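Local coordinates for genome polyprotein (Chicken sicinivirus JSY, PDB 6QWT) that probably copies the viral RNA genome as the 3Dpol RNA-dependent RNA polymerase, the C-terminal piece of the polyprotein, at residues D62-K75 and I241-K255. Residues are numbered along the deposited sequence; the frame is centred on the assembly and turned at random.
Sequences DIDEPWPSLIPAVK and IPSVVFKLIGEELAK
Asp62 meets Ser243 at the N-terminus of helix 243-256, which follows strand 230-235, probable carrier of the motif A aspartate of the polymerase palm. The carboxylate grips Ser243 with both oxygens: OD1 accepts the backbone N at 2.9 Å through its syn lone pair, while OG donates to OD2 at 3.0 Å from 31° out of the carboxylate plane. With CG swung anti to its own N (chi1 -178°), Asp62 reaches both donors; a water lies within hydrogen-bonding distance of OD1 and Ile241 O, and Lys290 pairs with OD2. One residue on, Ile63 O accepts a weak bond from Val244 N. Trp67 meets Pro242 CG with its ring edge, CH2 3.5 Å away, its NE1 bound to Ser314 OG. Leu70 CD2 lies over one face of that indole, offset toward its rim, and meets Val244 CG1 tip to tip at 3.6 Å. Helices 70-75 and 243-255 run in the same general direction, their axes crossing at -38°. Ile71 CD1 crosses the end of Leu248 at about a right angle, tightly packed at 3.5 Å from CD2, and Val74 CG1 rests on Glu252 CG. Lys75 NZ reaches the syn lone pair of Glu252 OE1 at 2.9 Å, and Lys255 makes a longer salt bridge to OE2. Glu252 probably draws both lysines into one salt-bridge network, while the Asp62 carboxylate would favourably face the positive end of the helix dipole.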
loop_
_atom_site.group_PDB
_atom_site.type_symbol
_atom_site.label_atom_id
_atom_site.label_comp_id
_atom_site.label_asym_id
_atom_site.label_seq_id
_atom_site.Cartn_x
_atom_site.Cartn_y
_atom_site.Cartn_z
ATOM N N ASP A 62 -8.232 2.026 20.720
ATOM C CA ASP A 62 -6.795 1.968 20.498
ATOM C C ASP A 62 -6.140 1.230 21.657
ATOM O O ASP A 62 -6.632 1.260 22.787
ATOM C CB ASP A 62 -6.197 3.376 20.360
ATOM C CG ASP A 62 -4.705 3.352 20.088
ATOM O OD1 ASP A 62 -4.275 2.569 19.217
ATOM O OD2 ASP A 62 -3.966 4.120 20.739
ATOM N N ILE A 63 -5.027 0.561 21.375
ATOM C CA ILE A 63 -4.279 -0.168 22.393
ATOM C C ILE A 63 -2.995 0.597 22.678
ATOM O O ILE A 63 -2.200 0.861 21.767
ATOM C CB ILE A 63 -3.996 -1.613 21.960
ATOM C CG1 ILE A 63 -5.317 -2.352 21.724
ATOM C CG2 ILE A 63 -3.167 -2.328 23.017
ATOM C CD1 ILE A 63 -5.162 -3.694 21.041
ATOM N N ASP A 64 -2.801 0.963 23.946
ATOM C CA ASP A 64 -1.646 1.736 24.381
ATOM C C ASP A 64 -0.570 0.894 25.044
ATOM O O ASP A 64 0.596 1.296 25.052
ATOM C CB ASP A 64 -2.084 2.829 25.362
ATOM C CG ASP A 64 -2.534 4.086 24.663
ATOM O OD1 ASP A 64 -1.806 4.553 23.760
ATOM O OD2 ASP A 64 -3.616 4.602 25.010
ATOM N N GLU A 65 -0.932 -0.249 25.615
ATOM C CA GLU A 65 0.047 -1.048 26.327
ATOM C C GLU A 65 0.399 -2.303 25.540
ATOM O O GLU A 65 -0.478 -2.907 24.911
ATOM C CB GLU A 65 -0.472 -1.442 27.713
ATOM C CG GLU A 65 -0.992 -0.262 28.523
ATOM C CD GLU A 65 0.082 0.776 28.794
ATOM O OE1 GLU A 65 1.270 0.395 28.902
ATOM O OE2 GLU A 65 -0.262 1.974 28.895
ATOM N N PRO A 66 1.662 -2.719 25.554
ATOM C CA PRO A 66 2.050 -3.899 24.776
ATOM C C PRO A 66 1.510 -5.178 25.394
ATOM O O PRO A 66 1.488 -5.339 26.616
ATOM C CB PRO A 66 3.582 -3.861 24.820
ATOM C CG PRO A 66 3.895 -3.147 26.090
ATOM C CD PRO A 66 2.806 -2.120 26.264
ATOM N N TRP A 67 1.066 -6.090 24.533
ATOM C CA TRP A 67 0.720 -7.419 24.997
ATOM C C TRP A 67 2.000 -8.220 25.240
ATOM O O TRP A 67 3.062 -7.872 24.718
ATOM C CB TRP A 67 -0.203 -8.115 23.996
ATOM C CG TRP A 67 0.144 -7.959 22.546
ATOM C CD1 TRP A 67 0.815 -8.857 21.761
ATOM C CD2 TRP A 67 -0.200 -6.862 21.692
ATOM N NE1 TRP A 67 0.923 -8.378 20.476
ATOM C CE2 TRP A 67 0.308 -7.154 20.408
ATOM C CE3 TRP A 67 -0.879 -5.654 21.888
ATOM C CZ2 TRP A 67 0.157 -6.283 19.329
ATOM C CZ3 TRP A 67 -1.026 -4.792 20.816
ATOM C CH2 TRP A 67 -0.512 -5.111 19.555
ATOM N N PRO A 68 1.930 -9.281 26.057
ATOM C CA PRO A 68 3.167 -9.929 26.537
ATOM C C PRO A 68 4.166 -10.319 25.459
ATOM O O PRO A 68 5.375 -10.287 25.718
ATOM C CB PRO A 68 2.633 -11.165 27.272
ATOM C CG PRO A 68 1.327 -10.724 27.801
ATOM C CD PRO A 68 0.741 -9.820 26.744
ATOM N N SER A 69 3.711 -10.687 24.263
ATOM C CA SER A 69 4.607 -11.123 23.201
ATOM C C SER A 69 5.001 -10.002 22.248
ATOM O O SER A 69 5.747 -10.255 21.297
ATOM C CB SER A 69 3.969 -12.270 22.411
ATOM O OG SER A 69 2.829 -11.829 21.691
ATOM N N LEU A 70 4.535 -8.770 22.483
ATOM C CA LEU A 70 4.772 -7.693 21.523
ATOM C C LEU A 70 6.227 -7.235 21.538
ATOM O O LEU A 70 6.878 -7.178 20.487
ATOM C CB LEU A 70 3.832 -6.517 21.802
ATOM C CG LEU A 70 4.013 -5.319 20.863
ATOM C CD1 LEU A 70 3.941 -5.754 19.398
ATOM C CD2 LEU A 70 2.987 -4.233 21.154
ATOM N N ILE A 71 6.750 -6.882 22.717
ATOM C CA ILE A 71 8.155 -6.473 22.810
ATOM C C ILE A 71 9.099 -7.568 22.326
ATOM O O ILE A 71 10.045 -7.253 21.585
ATOM C CB ILE A 71 8.480 -6.008 24.241
ATOM C CG1 ILE A 71 7.583 -4.835 24.648
ATOM C CG2 ILE A 71 9.967 -5.668 24.368
ATOM C CD1 ILE A 71 8.191 -3.490 24.420
ATOM N N PRO A 72 8.929 -8.844 22.703
ATOM C CA PRO A 72 9.768 -9.885 22.087
ATOM C C PRO A 72 9.678 -9.911 20.569
ATOM O O PRO A 72 10.693 -10.143 19.900
ATOM C CB PRO A 72 9.228 -11.177 22.717
ATOM C CG PRO A 72 8.704 -10.747 24.034
ATOM C CD PRO A 72 8.101 -9.395 23.795
ATOM N N ALA A 73 8.491 -9.671 20.003
ATOM C CA ALA A 73 8.359 -9.662 18.549
ATOM C C ALA A 73 9.140 -8.513 17.933
ATOM O O ALA A 73 9.759 -8.670 16.875
ATOM C CB ALA A 73 6.885 -9.581 18.150
ATOM N N VAL A 74 9.125 -7.347 18.586
ATOM C CA VAL A 74 9.913 -6.212 18.111
ATOM C C VAL A 74 11.390 -6.584 18.048
ATOM O O VAL A 74 12.060 -6.375 17.029
ATOM C CB VAL A 74 9.678 -4.980 19.005
ATOM C CG1 VAL A 74 10.648 -3.868 18.639
ATOM C CG2 VAL A 74 8.236 -4.504 18.897
ATOM N N LYS A 75 11.915 -7.151 19.138
ATOM C CA LYS A 75 13.319 -7.544 19.170
ATOM C C LYS A 75 13.621 -8.606 18.121
ATOM O O LYS A 75 14.662 -8.552 17.457
ATOM C CB LYS A 75 13.687 -8.050 20.566
ATOM C CG LYS A 75 13.448 -7.036 21.673
ATOM C CD LYS A 75 14.277 -5.782 21.454
ATOM C CE LYS A 75 14.001 -4.740 22.522
ATOM N NZ LYS A 75 14.880 -3.550 22.354
ATOM N N ILE A 241 -4.529 -0.815 13.631
ATOM C CA ILE A 241 -3.143 -0.851 14.092
ATOM C C ILE A 241 -3.040 -0.069 15.395
ATOM O O ILE A 241 -3.404 1.117 15.440
ATOM C CB ILE A 241 -2.179 -0.287 13.039
ATOM C CG1 ILE A 241 -1.992 -1.284 11.894
ATOM C CG2 ILE A 241 -0.838 0.035 13.676
ATOM C CD1 ILE A 241 -1.391 -0.656 10.658
ATOM N N PRO A 242 -2.565 -0.682 16.472
ATOM C CA PRO A 242 -2.481 0.029 17.749
ATOM C C PRO A 242 -1.279 0.958 17.817
ATOM O O PRO A 242 -0.235 0.716 17.205
ATOM C CB PRO A 242 -2.365 -1.106 18.774
ATOM C CG PRO A 242 -1.761 -2.226 18.022
ATOM C CD PRO A 242 -2.248 -2.113 16.607
ATOM N N SER A 243 -1.452 2.037 18.585
ATOM C CA SER A 243 -0.392 3.024 18.756
ATOM C C SER A 243 0.894 2.384 19.263
ATOM O O SER A 243 1.994 2.781 18.860
ATOM C CB SER A 243 -0.846 4.115 19.728
ATOM O OG SER A 243 -1.634 5.087 19.072
ATOM N N VAL A 244 0.771 1.396 20.151
ATOM C CA VAL A 244 1.936 0.865 20.849
ATOM C C VAL A 244 2.929 0.236 19.878
ATOM O O VAL A 244 4.144 0.287 20.106
ATOM C CB VAL A 244 1.474 -0.125 21.943
ATOM C CG1 VAL A 244 0.785 -1.337 21.324
ATOM C CG2 VAL A 244 2.641 -0.534 22.835
ATOM N N VAL A 245 2.446 -0.338 18.773
ATOM C CA VAL A 245 3.355 -0.950 17.805
ATOM C C VAL A 245 4.198 0.117 17.114
ATOM O O VAL A 245 5.424 -0.016 16.994
ATOM C CB VAL A 245 2.570 -1.801 16.789
ATOM C CG1 VAL A 245 3.522 -2.435 15.786
ATOM C CG2 VAL A 245 1.762 -2.873 17.501
ATOM N N PHE A 246 3.555 1.194 16.652
ATOM C CA PHE A 246 4.291 2.296 16.035
ATOM C C PHE A 246 5.275 2.921 17.015
ATOM O O PHE A 246 6.409 3.247 16.646
ATOM C CB PHE A 246 3.319 3.361 15.525
ATOM C CG PHE A 246 2.824 3.116 14.133
ATOM C CD1 PHE A 246 3.709 3.061 13.071
ATOM C CD2 PHE A 246 1.471 2.947 13.885
ATOM C CE1 PHE A 246 3.255 2.836 11.784
ATOM C CE2 PHE A 246 1.012 2.726 12.600
ATOM C CZ PHE A 246 1.905 2.668 11.549
ATOM N N LYS A 247 4.849 3.108 18.266
ATOM C CA LYS A 247 5.721 3.706 19.272
ATOM C C LYS A 247 6.975 2.864 19.487
ATOM O O LYS A 247 8.088 3.399 19.555
ATOM C CB LYS A 247 4.952 3.884 20.582
ATOM C CG LYS A 247 5.650 4.754 21.611
ATOM C CD LYS A 247 5.069 4.531 23.003
ATOM C CE LYS A 247 5.949 3.598 23.828
ATOM N NZ LYS A 247 5.162 2.704 24.729
ATOM N N LEU A 248 6.817 1.543 19.589
ATOM C CA LEU A 248 7.976 0.678 19.782
ATOM C C LEU A 248 8.886 0.689 18.559
ATOM O O LEU A 248 10.115 0.660 18.692
ATOM C CB LEU A 248 7.519 -0.743 20.107
ATOM C CG LEU A 248 6.833 -0.868 21.470
ATOM C CD1 LEU A 248 6.203 -2.239 21.663
ATOM C CD2 LEU A 248 7.818 -0.558 22.583
ATOM N N ILE A 249 8.305 0.740 17.360
ATOM C CA ILE A 249 9.114 0.821 16.149
ATOM C C ILE A 249 9.895 2.127 16.121
ATOM O O ILE A 249 11.065 2.163 15.720
ATOM C CB ILE A 249 8.223 0.665 14.903
ATOM C CG1 ILE A 249 7.730 -0.778 14.784
ATOM C CG2 ILE A 249 8.972 1.084 13.643
ATOM C CD1 ILE A 249 6.674 -0.968 13.725
ATOM N N GLY A 250 9.266 3.219 16.563
ATOM C CA GLY A 250 9.952 4.500 16.579
ATOM C C GLY A 250 11.154 4.510 17.503
ATOM O O GLY A 250 12.183 5.116 17.191
ATOM N N GLU A 251 11.047 3.832 18.649
ATOM C CA GLU A 251 12.164 3.788 19.586
ATOM C C GLU A 251 13.326 2.955 19.048
ATOM O O GLU A 251 14.489 3.280 19.313
ATOM C CB GLU A 251 11.688 3.255 20.937
ATOM C CG GLU A 251 10.891 4.278 21.741
ATOM C CD GLU A 251 9.971 3.644 22.766
ATOM O OE1 GLU A 251 10.158 2.446 23.073
ATOM O OE2 GLU A 251 9.060 4.345 23.261
ATOM N N GLU A 252 13.037 1.892 18.293
ATOM C CA GLU A 252 14.106 1.129 17.656
ATOM C C GLU A 252 14.773 1.943 16.556
ATOM O O GLU A 252 16.005 2.015 16.481
ATOM C CB GLU A 252 13.559 -0.182 17.087
ATOM C CG GLU A 252 12.967 -1.130 18.115
ATOM C CD GLU A 252 14.003 -1.703 19.067
ATOM O OE1 GLU A 252 13.639 -2.014 20.222
ATOM O OE2 GLU A 252 15.179 -1.838 18.664
ATOM N N LEU A 253 13.969 2.559 15.686
ATOM C CA LEU A 253 14.525 3.356 14.600
ATOM C C LEU A 253 15.278 4.572 15.124
ATOM O O LEU A 253 16.211 5.052 14.471
ATOM C CB LEU A 253 13.411 3.788 13.648
ATOM C CG LEU A 253 12.708 2.665 12.886
ATOM C CD1 LEU A 253 11.591 3.232 12.025
ATOM C CD2 LEU A 253 13.707 1.895 12.038
ATOM N N ALA A 254 14.889 5.081 16.296
ATOM C CA ALA A 254 15.608 6.204 16.893
ATOM C C ALA A 254 17.065 5.847 17.158
ATOM O O ALA A 254 17.954 6.695 17.013
ATOM C CB ALA A 254 14.927 6.640 18.191
ATOM N N LYS A 255 17.328 4.598 17.545
ATOM C CA LYS A 255 18.690 4.158 17.816
ATOM C C LYS A 255 19.467 3.845 16.546
ATOM O O LYS A 255 20.702 3.884 16.563
ATOM C CB LYS A 255 18.669 2.933 18.736
ATOM C CG LYS A 255 18.088 3.227 20.118
ATOM C CD LYS A 255 18.141 2.014 21.033
ATOM C CE LYS A 255 16.994 1.066 20.736
ATOM N NZ LYS A 255 17.096 -0.207 21.502
HETATM O O HOH W 1 -5.614 1.585 16.900
#